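Local atomic coordinates of possible protein of nuclear scaffold (Encephalitozoon cuniculi, PDB entry 3KAE), a protein that probably serves as the Cdc27 (APC3) subunit of the anaphase-promoting complex, its N-terminal tetratricopeptide-repeat domain pairing with a second copy to form a homodimer. Residues C[39-42]-C[43-47]; C[132-135]-C[136-140]; C[152-156]-C[157-161]; C[179-182]-C[183-187]. All blocks are in the same frame, centred on the assembly; numbering follows the deposited sequence.

Contact 1 (C[39-42]-C[43-47]); sequences MSIV and LYLNG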
# COMPACT_ATOMS: atom_id res chain seq x y z
N MET C 39 -6.90 1.75 -11.77
CA MET C 39 -8.01 1.37 -10.93
C MET C 39 -7.65 0.10 -10.16
O MET C 39 -7.86 0.01 -8.95
CB MET C 39 -9.23 1.12 -11.82
CG MET C 39 -10.44 0.55 -11.13
SD MET C 39 -11.20 1.70 -9.99
CE MET C 39 -12.87 1.07 -10.01
N SER C 40 -7.13 -0.88 -10.88
CA SER C 40 -6.73 -2.15 -10.29
C SER C 40 -5.69 -1.97 -9.17
O SER C 40 -5.79 -2.56 -8.10
CB SER C 40 -6.16 -3.05 -11.37
OG SER C 40 -7.17 -3.54 -12.22
N ILE C 41 -4.69 -1.14 -9.45
CA ILE C 41 -3.63 -0.84 -8.49
C ILE C 41 -4.17 -0.21 -7.22
O ILE C 41 -3.96 -0.73 -6.12
CB ILE C 41 -2.57 0.06 -9.12
CG1 ILE C 41 -1.90 -0.69 -10.28
CG2 ILE C 41 -1.52 0.47 -8.09
CD1 ILE C 41 -0.75 0.04 -10.90
N VAL C 42 -4.91 0.89 -7.37
CA VAL C 42 -5.45 1.60 -6.22
C VAL C 42 -6.36 0.68 -5.40
O VAL C 42 -6.38 0.74 -4.17
CB VAL C 42 -6.16 2.90 -6.65
CG1 VAL C 42 -6.81 3.57 -5.46
CG2 VAL C 42 -5.16 3.83 -7.31
N LEU C 43 -7.07 -0.20 -6.08
CA LEU C 43 -7.91 -1.18 -5.39
C LEU C 43 -7.02 -2.16 -4.61
O LEU C 43 -7.34 -2.55 -3.47
CB LEU C 43 -8.75 -1.93 -6.43
CG LEU C 43 -10.28 -2.07 -6.35
CD1 LEU C 43 -10.95 -0.95 -5.59
CD2 LEU C 43 -10.87 -2.16 -7.76
N TYR C 44 -5.91 -2.57 -5.22
CA TYR C 44 -4.96 -3.46 -4.55
C TYR C 44 -4.44 -2.74 -3.30
O TYR C 44 -4.49 -3.28 -2.20
CB TYR C 44 -3.80 -3.87 -5.47
CG TYR C 44 -2.75 -4.68 -4.74
CD1 TYR C 44 -2.86 -6.07 -4.64
CD2 TYR C 44 -1.68 -4.06 -4.10
CE1 TYR C 44 -1.92 -6.81 -3.95
CE2 TYR C 44 -0.72 -4.81 -3.43
CZ TYR C 44 -0.85 -6.18 -3.35
OH TYR C 44 0.07 -6.92 -2.67
N LEU C 45 -3.98 -1.51 -3.48
CA LEU C 45 -3.44 -0.74 -2.36
C LEU C 45 -4.44 -0.60 -1.22
O LEU C 45 -4.05 -0.50 -0.06
CB LEU C 45 -2.96 0.63 -2.82
CG LEU C 45 -1.74 0.61 -3.73
CD1 LEU C 45 -1.50 1.99 -4.36
CD2 LEU C 45 -0.48 0.11 -2.97
N ASN C 46 -5.73 -0.60 -1.55
CA ASN C 46 -6.75 -0.40 -0.54
C ASN C 46 -7.16 -1.71 0.10
O ASN C 46 -8.11 -1.77 0.88
CB ASN C 46 -7.97 0.33 -1.12
CG ASN C 46 -8.90 0.84 -0.05
OD1 ASN C 46 -10.13 0.74 -0.17
ND2 ASN C 46 -8.32 1.40 1.01
N GLY C 47 -6.44 -2.78 -0.25
CA GLY C 47 -6.68 -4.10 0.31
C GLY C 47 -7.83 -4.85 -0.32
O GLY C 47 -8.30 -5.84 0.25
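I41 O takes the shortest sound hydrogen bond between 39-42 and 43-47: L45 N donates to it at 2.8 Å, almost straight at the hydrogen (168°) and nearly in line with the carbonyl. L45 CG also lies 3.5 Å from I41 O. It stands anti to its own carbonyl carbon (chi1 -68°), which folds the side chain back along the helix until L45 CD1 meets I41 CG2 at 4.0 Å. The two branched chains run side by side in the same direction. On another flank M39 and L43 form a looser pair, M39 CG to L43 CD2 4.3 Å, with L43 N bonded to M39 O at 3.0 Å. Y44 N follows the same pattern onto S40 O at 2.9 Å, while the Y44 ring leaves this turn to meet Y49 and, edge-to-face, Y67. Helix 36-45 thus sends M39, S40 and L43 against helix 49-57, V42 and L43 against helix 18-31, and I41 and Y44 against helix 62-74; Y44 and L45 also pack on R16 of the second subunit. The helical pattern then fails: N46 N reaches V42 O only weakly, and G47, with positive phi, is the C-prime residue of a Schellman motif, its N bonded to Y44 O at 2.8 Å. Glycine, lacking a side chain, suits that conformation. The result is a largely apolar helix in which the L43 and Y44 carbonyls still find N-H partners, from E48 and G47, as the chain turns toward helix 49-57.

Contact 2 (C[132-135]-C[136-140]); sequences EGIG and HYVRS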
# COMPACT_ATOMS: atom_id res chain seq x y z
N GLU C 132 11.65 -26.71 -6.24
CA GLU C 132 11.40 -25.81 -7.38
C GLU C 132 11.46 -24.34 -6.95
O GLU C 132 12.01 -23.48 -7.65
CB GLU C 132 10.06 -26.11 -8.04
CG GLU C 132 9.78 -25.21 -9.25
CD GLU C 132 8.35 -25.32 -9.78
OE1 GLU C 132 7.60 -26.21 -9.33
OE2 GLU C 132 7.98 -24.50 -10.64
N GLY C 133 10.88 -24.05 -5.78
CA GLY C 133 10.94 -22.72 -5.20
C GLY C 133 12.36 -22.22 -5.01
O GLY C 133 12.70 -21.10 -5.41
N ILE C 134 13.20 -23.07 -4.41
CA ILE C 134 14.61 -22.76 -4.23
C ILE C 134 15.25 -22.39 -5.56
O ILE C 134 16.04 -21.44 -5.63
CB ILE C 134 15.36 -23.95 -3.59
CG1 ILE C 134 15.07 -24.00 -2.09
CG2 ILE C 134 16.86 -23.86 -3.84
CD1 ILE C 134 15.07 -25.39 -1.52
N GLY C 135 14.88 -23.12 -6.61
CA GLY C 135 15.37 -22.86 -7.95
C GLY C 135 15.01 -21.47 -8.46
O GLY C 135 15.82 -20.82 -9.13
N HIS C 136 13.79 -21.01 -8.15
CA HIS C 136 13.40 -19.64 -8.51
C HIS C 136 14.17 -18.64 -7.65
O HIS C 136 14.64 -17.62 -8.16
CB HIS C 136 11.89 -19.42 -8.42
CG HIS C 136 11.11 -20.29 -9.37
ND1 HIS C 136 11.28 -20.25 -10.73
CD2 HIS C 136 10.17 -21.23 -9.13
CE1 HIS C 136 10.47 -21.13 -11.30
NE2 HIS C 136 9.79 -21.74 -10.35
N TYR C 137 14.33 -18.94 -6.36
CA TYR C 137 15.11 -18.07 -5.49
C TYR C 137 16.55 -17.94 -5.98
O TYR C 137 17.12 -16.85 -5.98
CB TYR C 137 15.13 -18.59 -4.06
CG TYR C 137 13.82 -18.53 -3.32
CD1 TYR C 137 12.93 -17.46 -3.49
CD2 TYR C 137 13.48 -19.54 -2.44
CE1 TYR C 137 11.73 -17.42 -2.79
CE2 TYR C 137 12.30 -19.51 -1.74
CZ TYR C 137 11.43 -18.46 -1.91
OH TYR C 137 10.26 -18.47 -1.19
N VAL C 138 17.11 -19.06 -6.40
CA VAL C 138 18.47 -19.07 -6.93
C VAL C 138 18.53 -18.20 -8.17
O VAL C 138 19.43 -17.37 -8.30
CB VAL C 138 18.93 -20.50 -7.27
CG1 VAL C 138 20.16 -20.46 -8.18
CG2 VAL C 138 19.22 -21.26 -6.00
N ARG C 139 17.57 -18.38 -9.08
CA ARG C 139 17.60 -17.67 -10.35
C ARG C 139 17.38 -16.18 -10.10
O ARG C 139 17.99 -15.33 -10.74
CB ARG C 139 16.57 -18.26 -11.33
CG ARG C 139 16.70 -17.76 -12.75
CD ARG C 139 16.24 -18.80 -13.77
NE ARG C 139 15.08 -19.53 -13.30
CZ ARG C 139 14.97 -20.84 -13.09
NH1 ARG C 139 13.81 -21.29 -12.64
NH2 ARG C 139 15.96 -21.70 -13.31
N SER C 140 16.54 -15.88 -9.12
CA SER C 140 16.30 -14.50 -8.73
C SER C 140 17.54 -13.84 -8.14
O SER C 140 17.88 -12.70 -8.49
CB SER C 140 15.18 -14.44 -7.70
OG SER C 140 15.06 -13.12 -7.20
O HOH W 1 13.23 -23.53 -10.84
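The H136 imidazole presents its edge to E132, whose OE2 lies in the ring plane, and one face to a water that sits 3.7 Å above it, displaced toward the rim. The edge contact is a weak bond, H136 NE2 to E132 OE2 at 3.3 Å, fairly straight but with carboxylate and ring planes turned 53° apart. E132 achieves it by running fully extended, its CG anti to the backbone N (chi1 -179°), alongside the histidine. The stronger partner of the imidazole is on its other nitrogen, where ND1 bonds E117 of helix 113-126. Histidine suits this place because its two nitrogens can serve a carboxylate on each side, and it may carry some positive charge there. The R139 guanidinium lays one face over G135 O, while H136 CE1 lies in plane at its edge. R139 NH1 also gives a bond to the water at 2.9 Å, and the water in turn donates weakly to E132 O. Y137 turns one ring face to G133 O, with Y137 CD2 3.4 Å from that oxygen. Helix 130-143 packs on the preceding helix 113-126, in keeping with the stacked helices of a tetratricopeptide-repeat domain. Y137 lies between helices 113-126 and 147-155, its OH bonded to D122; its ring packs on N152, and the side chain also touches P149 and L153, the latter through CB. Farther round, I134 CG2 touches V138 CG2 at 4.1 Å, and V138 N closes the turn with a 2.7 Å bond to I134 O.

Contact 3 (C[152-156]-C[157-161]); sequences NLLLE and NKVPQ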
# COMPACT_ATOMS: atom_id res chain seq x y z
N ASN C 152 15.61 -17.15 2.33
CA ASN C 152 15.25 -18.55 2.11
C ASN C 152 16.45 -19.38 1.70
O ASN C 152 16.54 -20.56 2.05
CB ASN C 152 14.14 -18.69 1.06
CG ASN C 152 12.78 -18.46 1.64
OD1 ASN C 152 12.18 -19.35 2.23
ND2 ASN C 152 12.28 -17.23 1.49
N LEU C 153 17.34 -18.78 0.92
CA LEU C 153 18.55 -19.45 0.50
C LEU C 153 19.53 -19.58 1.67
O LEU C 153 20.17 -20.63 1.86
CB LEU C 153 19.18 -18.74 -0.69
CG LEU C 153 18.39 -18.95 -1.99
CD1 LEU C 153 19.06 -18.24 -3.16
CD2 LEU C 153 18.21 -20.44 -2.28
N LEU C 154 19.64 -18.53 2.48
CA LEU C 154 20.44 -18.62 3.69
C LEU C 154 19.89 -19.71 4.61
O LEU C 154 20.62 -20.58 5.09
CB LEU C 154 20.50 -17.29 4.41
CG LEU C 154 21.31 -16.19 3.72
CD1 LEU C 154 21.30 -14.92 4.56
CD2 LEU C 154 22.73 -16.62 3.42
N LEU C 155 18.59 -19.65 4.84
CA LEU C 155 17.91 -20.64 5.67
C LEU C 155 18.21 -22.07 5.22
O LEU C 155 18.40 -22.96 6.06
CB LEU C 155 16.40 -20.38 5.63
CG LEU C 155 15.52 -21.40 6.35
CD1 LEU C 155 15.79 -21.35 7.83
CD2 LEU C 155 14.04 -21.15 6.06
N GLU C 156 18.27 -22.29 3.91
CA GLU C 156 18.50 -23.63 3.36
C GLU C 156 19.98 -23.91 3.14
O GLU C 156 20.34 -24.99 2.67
CB GLU C 156 17.75 -23.80 2.04
CG GLU C 156 16.23 -23.70 2.14
CD GLU C 156 15.62 -24.85 2.92
OE1 GLU C 156 16.34 -25.86 3.15
OE2 GLU C 156 14.44 -24.75 3.29
N ASN C 157 20.83 -22.95 3.49
CA ASN C 157 22.26 -23.02 3.21
C ASN C 157 22.52 -23.23 1.72
O ASN C 157 23.62 -23.62 1.33
CB ASN C 157 22.91 -24.13 4.04
CG ASN C 157 24.43 -24.04 4.05
OD1 ASN C 157 25.00 -22.94 4.11
ND2 ASN C 157 25.10 -25.20 4.01
N LYS C 158 21.51 -22.97 0.90
CA LYS C 158 21.63 -23.18 -0.55
C LYS C 158 21.93 -21.91 -1.35
O LYS C 158 21.63 -21.82 -2.54
CB LYS C 158 20.39 -23.91 -1.11
CG LYS C 158 20.65 -25.33 -1.60
CD LYS C 158 20.45 -26.36 -0.51
CE LYS C 158 18.99 -26.50 -0.15
NZ LYS C 158 18.76 -27.44 0.98
N VAL C 159 22.52 -20.93 -0.69
CA VAL C 159 22.96 -19.72 -1.38
C VAL C 159 24.19 -20.03 -2.24
O VAL C 159 25.13 -20.67 -1.78
CB VAL C 159 23.26 -18.60 -0.38
CG1 VAL C 159 24.18 -19.12 0.73
CG2 VAL C 159 23.84 -17.40 -1.09
N PRO C 160 24.17 -19.60 -3.50
CA PRO C 160 25.23 -19.85 -4.48
C PRO C 160 26.46 -18.99 -4.22
O PRO C 160 26.34 -17.76 -4.18
CB PRO C 160 24.60 -19.44 -5.82
CG PRO C 160 23.14 -19.24 -5.54
CD PRO C 160 23.05 -18.84 -4.10
N GLN C 161 27.62 -19.62 -4.08
CA GLN C 161 28.86 -18.91 -3.79
C GLN C 161 29.88 -19.08 -4.91
O GLN C 161 29.83 -20.05 -5.67
CB GLN C 161 29.45 -19.38 -2.45
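L154 and V159 touch through their methyls, L154 CD2 to V159 CG1 at 3.9 Å, where the chain leaving helix 147-155 doubles back over its last turn. L153 is covered by the same returning chain: its CB meets V159 CB at 4.1 Å, and its CD1 meets P160 CD, also at 4.1 Å, the two side chains crossing at about a right angle. V159 points CG1 between its backbone N and carbonyl carbon (chi1 50°), a crowded position that nonetheless brings this methyl onto L154. Toward solvent, E156 and K158 make a long salt bridge, OE1 to NZ 3.6 Å, with K158 bent back over the E156 backbone. E156 has a firmer partner in R130, which it meets through OE2, so the lysine is a secondary attraction. The backbone sets all this in place. N157 N bonds L154 O at 2.9 Å from well above the carbonyl plane, with a weaker bond from K158 N to L153 O, its geometry less certain. N157 takes positive phi, a region that asparagine tolerates better than most residues with a side chain. Outside this turn L153 packs on V138 of helix 130-143, whereas L154 and V159 meet I185 of helix 176-190. The positive-phi residue, with two bonds back into the final turn, one of them weak, and a hydrophobic residue closing over the leucines, is a Schellman motif ending a helix of this tetratricopeptide-repeat domain.

Contact 4 (C[179-182]-C[183-187]); sequences EYVS and DSIEF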
# COMPACT_ATOMS: atom_id res chain seq x y z
N GLU C 179 27.38 -7.67 1.45
CA GLU C 179 28.23 -7.93 2.61
C GLU C 179 27.45 -8.65 3.70
O GLU C 179 27.98 -9.49 4.42
CB GLU C 179 28.80 -6.62 3.14
CG GLU C 179 29.44 -6.74 4.50
CD GLU C 179 30.10 -5.45 4.94
OE1 GLU C 179 30.07 -4.48 4.14
OE2 GLU C 179 30.64 -5.41 6.07
N TYR C 180 26.16 -8.32 3.83
CA TYR C 180 25.32 -8.97 4.82
C TYR C 180 25.16 -10.44 4.50
O TYR C 180 25.14 -11.30 5.39
CB TYR C 180 23.96 -8.30 4.90
CG TYR C 180 22.86 -9.17 5.48
CD1 TYR C 180 22.09 -9.96 4.65
CD2 TYR C 180 22.61 -9.20 6.84
CE1 TYR C 180 21.07 -10.77 5.17
CE2 TYR C 180 21.60 -10.00 7.37
CZ TYR C 180 20.84 -10.78 6.52
OH TYR C 180 19.85 -11.57 7.03
N VAL C 181 25.04 -10.73 3.21
CA VAL C 181 24.93 -12.09 2.75
C VAL C 181 26.24 -12.86 2.96
O VAL C 181 26.23 -13.99 3.41
CB VAL C 181 24.56 -12.14 1.26
CG1 VAL C 181 24.33 -13.57 0.83
CG2 VAL C 181 23.31 -11.29 0.99
N SER C 182 27.37 -12.22 2.63
CA SER C 182 28.68 -12.81 2.83
C SER C 182 28.88 -13.20 4.29
O SER C 182 29.31 -14.32 4.60
CB SER C 182 29.77 -11.82 2.42
OG SER C 182 29.56 -11.33 1.11
N ASP C 183 28.57 -12.26 5.18
CA ASP C 183 28.74 -12.48 6.60
C ASP C 183 27.90 -13.65 7.07
O ASP C 183 28.37 -14.49 7.87
CB ASP C 183 28.39 -11.22 7.39
CG ASP C 183 29.37 -10.10 7.16
OD1 ASP C 183 30.34 -10.30 6.39
OD2 ASP C 183 29.18 -9.02 7.75
N SER C 184 26.68 -13.72 6.56
CA SER C 184 25.73 -14.77 6.92
C SER C 184 26.26 -16.13 6.47
O SER C 184 26.20 -17.10 7.21
CB SER C 184 24.35 -14.50 6.30
OG SER C 184 23.80 -13.27 6.76
N ILE C 185 26.75 -16.20 5.24
CA ILE C 185 27.26 -17.47 4.76
C ILE C 185 28.41 -17.90 5.68
O ILE C 185 28.48 -19.05 6.15
CB ILE C 185 27.78 -17.38 3.31
CG1 ILE C 185 26.66 -17.02 2.34
CG2 ILE C 185 28.39 -18.71 2.90
CD1 ILE C 185 27.15 -16.71 0.94
N GLU C 186 29.29 -16.96 5.98
CA GLU C 186 30.43 -17.26 6.82
C GLU C 186 30.04 -17.66 8.23
O GLU C 186 30.60 -18.62 8.78
CB GLU C 186 31.40 -16.08 6.88
CG GLU C 186 32.61 -16.37 7.77
CD GLU C 186 33.55 -15.18 7.92
OE1 GLU C 186 33.46 -14.24 7.10
OE2 GLU C 186 34.36 -15.18 8.87
N PHE C 187 29.09 -16.93 8.82
CA PHE C 187 28.72 -17.21 10.19
C PHE C 187 28.10 -18.59 10.29
O PHE C 187 28.29 -19.30 11.27
CB PHE C 187 27.78 -16.16 10.78
CG PHE C 187 27.19 -16.57 12.10
CD1 PHE C 187 25.97 -17.24 12.16
CD2 PHE C 187 27.89 -16.35 13.29
CE1 PHE C 187 25.44 -17.65 13.37
CE2 PHE C 187 27.37 -16.74 14.51
CZ PHE C 187 26.13 -17.39 14.55
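The Y180 ring lies over S184 OG, which sits 3.8 Å from the ring plane and above its centre. Both belong to helix 176-190 of the all-helical tetratricopeptide-repeat domain, one turn apart. Y180 OH bonds E151, and the ring also meets F23 of the second subunit edge-to-face, placing this tyrosine at the dimer contact. A serine is small enough to fit beneath the ring and can spend its hydroxyl on the backbone. D183 and E179 bring like charges together, OE2 of E179 to OD2 of D183 at 4.2 Å, with the carboxylate planes 75° apart. K198 forms salt bridges to both and would offset their repulsion, while Y199 also bonds D183 OD2. On the next flank V181 CG1 touches I185 CD1 at 4.2 Å, branched side chains suited to packing against helix 147-155. Y180 O is gripped twice: S184 N donates at 3.1 Å from one face of the carbonyl plane, and S184 OG, anti to its own carbonyl carbon (chi1 -61°), donates to Y180 O at 2.7 Å from the opposite face.

Contacts 2, 3 and 4 follow one another along the chain and form a connected run through helices 130-143, 147-155 and the turn after it, and 176-190. The centres of contacts 2 and 3 are about 10 Å apart; the two touch where helix 130-143 meets helix 147-155, with I134 also packed on L153. Contacts 3 and 4 have centres about 11 Å apart, with L154 packed on Y180 and S184. Contacts 2 and 4 do not touch, so contact 3 bridges them. Contact 1 stands apart, its centre about 28 Å from that of contact 2 and 37 Å from that of contact 4. Contacts 1 and 4 both touch the second subunit, through Y44 and L45 in one and Y180 in the other.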